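Local coordinates for protein BrkA autotransporter (Bordetella pertussis, PDB 3QQ2) that inhibits the classical complement pathway, its C-terminal translocator domain, modelled here, forming an outer-membrane pore for passage of the passenger domain, at residues G255-A260 with G279-F284; I207-A212 with G247-L252. The protein carries 1 engineered substitution. One frame throughout, in Å; residues are numbered along the deposited sequence.

Contact 1 (G255-A260 with G279-F284); sequences GHNLYA and GYRYSF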
loop_
_atom_site.group_PDB
_atom_site.type_symbol
_atom_site.label_atom_id
_atom_site.label_comp_id
_atom_site.label_asym_id
_atom_site.label_seq_id
_atom_site.Cartn_x
_atom_site.Cartn_y
_atom_site.Cartn_z
ATOM N N GLY A 255 -5.822 -50.958 14.128
ATOM C CA GLY A 255 -5.896 -49.570 14.521
ATOM C C GLY A 255 -5.675 -48.547 13.434
ATOM O O GLY A 255 -5.875 -47.370 13.679
ATOM N N HIS A 256 -5.271 -48.965 12.239
ATOM C CA HIS A 256 -5.032 -47.995 11.154
ATOM C C HIS A 256 -6.301 -47.538 10.398
ATOM O O HIS A 256 -7.286 -48.292 10.240
ATOM C CB HIS A 256 -3.979 -48.517 10.174
ATOM C CG HIS A 256 -2.727 -48.987 10.839
ATOM N ND1 HIS A 256 -1.713 -48.125 11.215
ATOM C CD2 HIS A 256 -2.339 -50.218 11.231
ATOM C CE1 HIS A 256 -0.753 -48.810 11.804
ATOM N NE2 HIS A 256 -1.105 -50.082 11.823
ATOM N N ASN A 257 -6.252 -46.292 9.937
ATOM C CA ASN A 257 -7.320 -45.678 9.190
ATOM C C ASN A 257 -6.761 -44.776 8.131
ATOM O O ASN A 257 -5.876 -43.964 8.409
ATOM C CB ASN A 257 -8.168 -44.855 10.116
ATOM C CG ASN A 257 -8.823 -45.689 11.152
ATOM O OD1 ASN A 257 -8.346 -45.776 12.284
ATOM N ND2 ASN A 257 -9.906 -46.357 10.768
ATOM N N LEU A 258 -7.274 -44.941 6.918
ATOM C CA LEU A 258 -6.881 -44.139 5.783
ATOM C C LEU A 258 -8.109 -43.529 5.151
ATOM O O LEU A 258 -9.130 -44.213 4.986
ATOM C CB LEU A 258 -6.175 -45.002 4.745
ATOM C CG LEU A 258 -4.733 -45.401 5.033
ATOM C CD1 LEU A 258 -4.310 -46.542 4.117
ATOM C CD2 LEU A 258 -3.796 -44.212 4.887
ATOM N N TYR A 259 -8.005 -42.240 4.808
ATOM C CA TYR A 259 -9.021 -41.530 4.007
ATOM C C TYR A 259 -8.362 -40.800 2.838
ATOM O O TYR A 259 -7.291 -40.234 2.955
ATOM C CB TYR A 259 -9.812 -40.537 4.866
ATOM C CG TYR A 259 -10.046 -40.988 6.291
ATOM C CD1 TYR A 259 -9.020 -40.918 7.249
ATOM C CD2 TYR A 259 -11.287 -41.490 6.699
ATOM C CE1 TYR A 259 -9.233 -41.332 8.586
ATOM C CE2 TYR A 259 -11.515 -41.914 8.035
ATOM C CZ TYR A 259 -10.480 -41.824 8.970
ATOM O OH TYR A 259 -10.667 -42.227 10.279
ATOM N N ALA A 260 -9.003 -40.841 1.694
ATOM C CA ALA A 260 -8.595 -40.012 0.583
ATOM C C ALA A 260 -9.873 -39.609 -0.153
ATOM O O ALA A 260 -10.808 -40.400 -0.241
ATOM C CB ALA A 260 -7.620 -40.761 -0.339
ATOM N N GLY A 279 -5.912 -38.490 4.590
ATOM C CA GLY A 279 -5.848 -38.480 6.043
ATOM C C GLY A 279 -5.559 -39.844 6.616
ATOM O O GLY A 279 -6.060 -40.833 6.079
ATOM N N TYR A 280 -4.761 -39.891 7.689
ATOM C CA TYR A 280 -4.483 -41.124 8.421
ATOM C C TYR A 280 -4.820 -40.992 9.904
ATOM O O TYR A 280 -4.509 -39.980 10.514
ATOM C CB TYR A 280 -3.007 -41.546 8.278
ATOM C CG TYR A 280 -2.598 -42.616 9.296
ATOM C CD1 TYR A 280 -2.202 -42.266 10.593
ATOM C CD2 TYR A 280 -2.648 -43.973 8.982
ATOM C CE1 TYR A 280 -1.855 -43.237 11.536
ATOM C CE2 TYR A 280 -2.294 -44.945 9.927
ATOM C CZ TYR A 280 -1.900 -44.559 11.195
ATOM O OH TYR A 280 -1.567 -45.499 12.130
ATOM N N ARG A 281 -5.398 -42.037 10.495
ATOM C CA ARG A 281 -5.683 -42.053 11.938
ATOM C C ARG A 281 -5.387 -43.424 12.539
ATOM O O ARG A 281 -5.717 -44.451 11.939
ATOM C CB ARG A 281 -7.140 -41.650 12.228
ATOM C CG ARG A 281 -7.601 -41.942 13.658
ATOM C CD ARG A 281 -8.973 -41.370 13.958
ATOM N NE ARG A 281 -9.378 -41.574 15.352
ATOM C CZ ARG A 281 -9.281 -40.657 16.328
ATOM N NH1 ARG A 281 -8.792 -39.433 16.091
ATOM N NH2 ARG A 281 -9.666 -40.960 17.565
ATOM N N TYR A 282 -4.783 -43.420 13.730
ATOM C CA TYR A 282 -4.377 -44.618 14.485
ATOM C C TYR A 282 -5.311 -44.734 15.671
ATOM O O TYR A 282 -5.415 -43.817 16.485
ATOM C CB TYR A 282 -2.931 -44.456 14.980
ATOM C CG TYR A 282 -2.197 -45.713 15.472
ATOM C CD1 TYR A 282 -2.866 -46.728 16.151
ATOM C CD2 TYR A 282 -0.797 -45.852 15.296
ATOM C CE1 TYR A 282 -2.200 -47.854 16.605
ATOM C CE2 TYR A 282 -0.114 -46.989 15.752
ATOM C CZ TYR A 282 -0.839 -47.983 16.409
ATOM O OH TYR A 282 -0.225 -49.121 16.870
ATOM N N SER A 283 -5.997 -45.865 15.766
ATOM C CA SER A 283 -6.989 -46.087 16.815
ATOM C C SER A 283 -6.328 -46.538 18.103
ATOM O O SER A 283 -6.988 -46.752 19.125
ATOM C CB SER A 283 -8.032 -47.074 16.337
ATOM O OG SER A 283 -8.871 -46.414 15.423
ATOM N N PHE A 284 -5.007 -46.669 18.015
ATOM C CA PHE A 284 -4.080 -46.795 19.137
ATOM C C PHE A 284 -4.408 -47.862 20.171
ATOM O O PHE A 284 -5.411 -47.754 20.875
ATOM C CB PHE A 284 -3.804 -45.444 19.825
ATOM C CG PHE A 284 -2.434 -45.381 20.445
ATOM C CD1 PHE A 284 -2.184 -45.990 21.681
ATOM C CD2 PHE A 284 -1.375 -44.788 19.762
ATOM C CE1 PHE A 284 -0.918 -45.979 22.235
ATOM C CE2 PHE A 284 -0.112 -44.780 20.309
ATOM C CZ PHE A 284 0.118 -45.382 21.548
ATOM O OXT PHE A 284 -3.651 -48.826 20.332
#
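Y280 lays its ring diagonally across the strand boundary so that its hydroxyl end overlaps the rim of the H256 imidazole. The two strands form the last hairpin of the autotransporter beta-barrel, running antiparallel; the axes of 256-260 and 279-282 approach to 4.7 Å. With CG anti to the backbone N (chi1 166°), the Y280 ring reaches across towards strand 256-260, and its OH meets H256 ND1 near the planes of both rings, in a hydrogen bond of 2.8 Å whose proton could belong to either. The rings touch rim to rim, and Y282 completes an aromatic cluster with them. On the same face, L258 CD2 rests against the Y280 edge at CD2, 4.3 Å away; exposed L258 fits a lipid-facing surface.

The other face is polar. Y259 and R281 run side by side, with the phenol OH beside R281 CB and CD. The extended arginine then leaves the hairpin, its NH2 forming salt bridges with D19 and D54, while S283 OG hydrogen-bonds to D19. Main-chain bonds Y259 N to G279 O and G279 N to Y259 O tie one end; at the other, S283 N reaches an in-plane lone pair of G255 O at 2.6 Å.

Contact 2 (I207-A212 with G247-L252); sequences IVQPYA and GVDAAL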
loop_
_atom_site.group_PDB
_atom_site.type_symbol
_atom_site.label_atom_id
_atom_site.label_comp_id
_atom_site.label_asym_id
_atom_site.label_seq_id
_atom_site.Cartn_x
_atom_site.Cartn_y
_atom_site.Cartn_z
ATOM N N ILE A 207 -11.828 -52.719 6.105
ATOM C CA ILE A 207 -13.035 -52.012 5.642
ATOM C C ILE A 207 -12.685 -50.969 4.613
ATOM O O ILE A 207 -12.174 -49.920 4.964
ATOM C CB ILE A 207 -13.771 -51.361 6.830
ATOM C CG1 ILE A 207 -14.325 -52.435 7.767
ATOM C CG2 ILE A 207 -14.885 -50.454 6.334
ATOM C CD1 ILE A 207 -14.830 -51.893 9.085
ATOM N N VAL A 208 -12.945 -51.263 3.341
ATOM C CA VAL A 208 -12.896 -50.220 2.308
ATOM C C VAL A 208 -14.295 -49.668 2.234
ATOM O O VAL A 208 -15.256 -50.428 2.202
ATOM C CB VAL A 208 -12.452 -50.736 0.911
ATOM C CG1 VAL A 208 -12.289 -49.583 -0.054
ATOM C CG2 VAL A 208 -11.135 -51.436 1.005
ATOM N N GLN A 209 -14.409 -48.348 2.229
ATOM C CA GLN A 209 -15.713 -47.701 2.224
ATOM C C GLN A 209 -15.780 -46.508 1.282
ATOM O O GLN A 209 -15.735 -45.356 1.738
ATOM C CB GLN A 209 -16.087 -47.258 3.639
ATOM C CG GLN A 209 -17.565 -47.019 3.830
ATOM C CD GLN A 209 -17.853 -45.871 4.756
ATOM O OE1 GLN A 209 -18.395 -46.063 5.840
ATOM N NE2 GLN A 209 -17.502 -44.663 4.331
ATOM N N PRO A 210 -15.900 -46.774 -0.029
ATOM C CA PRO A 210 -16.049 -45.717 -1.044
ATOM C C PRO A 210 -17.374 -45.021 -0.914
ATOM O O PRO A 210 -18.291 -45.549 -0.298
ATOM C CB PRO A 210 -16.037 -46.471 -2.373
ATOM C CG PRO A 210 -15.588 -47.833 -2.031
ATOM C CD PRO A 210 -16.012 -48.103 -0.627
ATOM N N TYR A 211 -17.446 -43.823 -1.483
ATOM C CA TYR A 211 -18.676 -43.015 -1.568
ATOM C C TYR A 211 -18.440 -41.973 -2.638
ATOM O O TYR A 211 -17.279 -41.618 -2.919
ATOM C CB TYR A 211 -18.945 -42.289 -0.249
ATOM C CG TYR A 211 -17.824 -41.333 0.100
ATOM C CD1 TYR A 211 -17.800 -40.044 -0.418
ATOM C CD2 TYR A 211 -16.752 -41.736 0.919
ATOM C CE1 TYR A 211 -16.758 -39.191 -0.125
ATOM C CE2 TYR A 211 -15.721 -40.875 1.226
ATOM C CZ TYR A 211 -15.736 -39.606 0.704
ATOM O OH TYR A 211 -14.726 -38.730 0.989
ATOM N N ALA A 212 -19.521 -41.476 -3.226
ATOM C CA ALA A 212 -19.437 -40.280 -4.039
ATOM C C ALA A 212 -20.262 -39.161 -3.371
ATOM O O ALA A 212 -21.221 -39.443 -2.644
ATOM C CB ALA A 212 -19.875 -40.567 -5.413
ATOM N N GLY A 247 -14.615 -40.265 -2.517
ATOM C CA GLY A 247 -13.539 -40.685 -1.632
ATOM C C GLY A 247 -13.557 -42.151 -1.250
ATOM O O GLY A 247 -14.493 -42.886 -1.568
ATOM N N VAL A 248 -12.501 -42.580 -0.574
ATOM C CA VAL A 248 -12.490 -43.887 0.083
ATOM C C VAL A 248 -11.932 -43.751 1.473
ATOM O O VAL A 248 -10.886 -43.125 1.657
ATOM C CB VAL A 248 -11.616 -44.925 -0.627
ATOM C CG1 VAL A 248 -12.485 -46.115 -0.995
ATOM C CG2 VAL A 248 -10.951 -44.354 -1.867
ATOM N N ASP A 249 -12.632 -44.321 2.452
ATOM C CA ASP A 249 -12.103 -44.379 3.822
ATOM C C ASP A 249 -11.917 -45.831 4.192
ATOM O O ASP A 249 -12.888 -46.544 4.268
ATOM C CB ASP A 249 -13.018 -43.705 4.867
ATOM C CG ASP A 249 -13.889 -42.620 4.282
ATOM O OD1 ASP A 249 -14.707 -42.978 3.408
ATOM O OD2 ASP A 249 -13.802 -41.437 4.693
ATOM N N ALA A 250 -10.674 -46.253 4.414
ATOM C CA ALA A 250 -10.374 -47.619 4.860
ATOM C C ALA A 250 -10.038 -47.689 6.335
ATOM O O ALA A 250 -9.370 -46.811 6.854
ATOM C CB ALA A 250 -9.228 -48.247 4.031
ATOM N N ALA A 251 -10.556 -48.727 6.992
ATOM C CA ALA A 251 -10.117 -49.200 8.317
ATOM C C ALA A 251 -9.290 -50.430 8.040
ATOM O O ALA A 251 -9.826 -51.485 7.721
ATOM C CB ALA A 251 -11.303 -49.567 9.215
ATOM N N LEU A 252 -7.979 -50.290 8.120
ATOM C CA LEU A 252 -7.116 -51.419 7.856
ATOM C C LEU A 252 -6.683 -52.016 9.165
ATOM O O LEU A 252 -5.862 -51.435 9.868
ATOM C CB LEU A 252 -5.907 -51.001 7.018
ATOM C CG LEU A 252 -6.051 -51.169 5.501
ATOM C CD1 LEU A 252 -7.474 -51.558 5.068
ATOM C CD2 LEU A 252 -5.561 -49.910 4.790
#
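The ring of Y211 lies flat over G247, which has no side chain; the ring occupies that place, and a CB there would clash with Y211 OH. CG of Y211 takes the crowded position between the backbone N and the carbonyl carbon (chi1 61°), which folds the ring back over the neighbouring strand. G247 CA comes 3.8 Å from the centroid of the Y211 ring, a CH-pi contact over the face. Such an aromatic residue seated on a glycine of the next strand resembles the glycine-aromatic mortise-tenon joint described in autotransporter barrels. Below it, main-chain bonds run both ways between Y211 and G247.

D249 sits at the rim of that ring: its OD1 lies in the plane of the Y211 ring, 3.2 Å from CE2. The pair of bonds between Q209 and D249 is weak, whereas I207 and A251 are firmly joined, with N of I207 2.9 Å from O of A251. Beside those bonds the small A251 CB packs on I207 CB.

On the reverse face the bumps are aliphatic. V248 CG1 drops into the notch between V208 and P210, 3.6 Å from V208 CG1 and 3.7 Å from P210 CG. Proline has no N-H to give, but its position is a non-hydrogen-bonded one, so this ladder, towards 247-252, loses no bond.

The face of Q209, Y211 and D249, polar at this end, extends to arginines: R147 hydrogen-bonds to Q209 OE1, R195 makes a cation-pi contact with Y211 and a long, weak ion pair with D249 OD1. This chemistry is consistent with a hydrophilic pore side backed by an apolar membrane side.

Contacts 1 and 2 are two seams of the same barrel wall with one seam between them, their centres 11 Å apart. Strand 241-252 carries the second half of contact 2 and turns directly into strand 256-267, which opens contact 1, so four neighbouring strands run on from one seam to the other. Between the seams, A250 N lies 2.6 Å from L258 O and V248 N lies 2.8 Å from A260 O, both probable hydrogen bonds. The two faces carry through: L258 CD1 packs on L252 CD2 at 3.7 Å, while on the polar side Y259 CD2 approaches D249 OD2. Beyond contact 1, Y280 and Y282 bond to A25 and P23 of strand 21-34, closing the barrel.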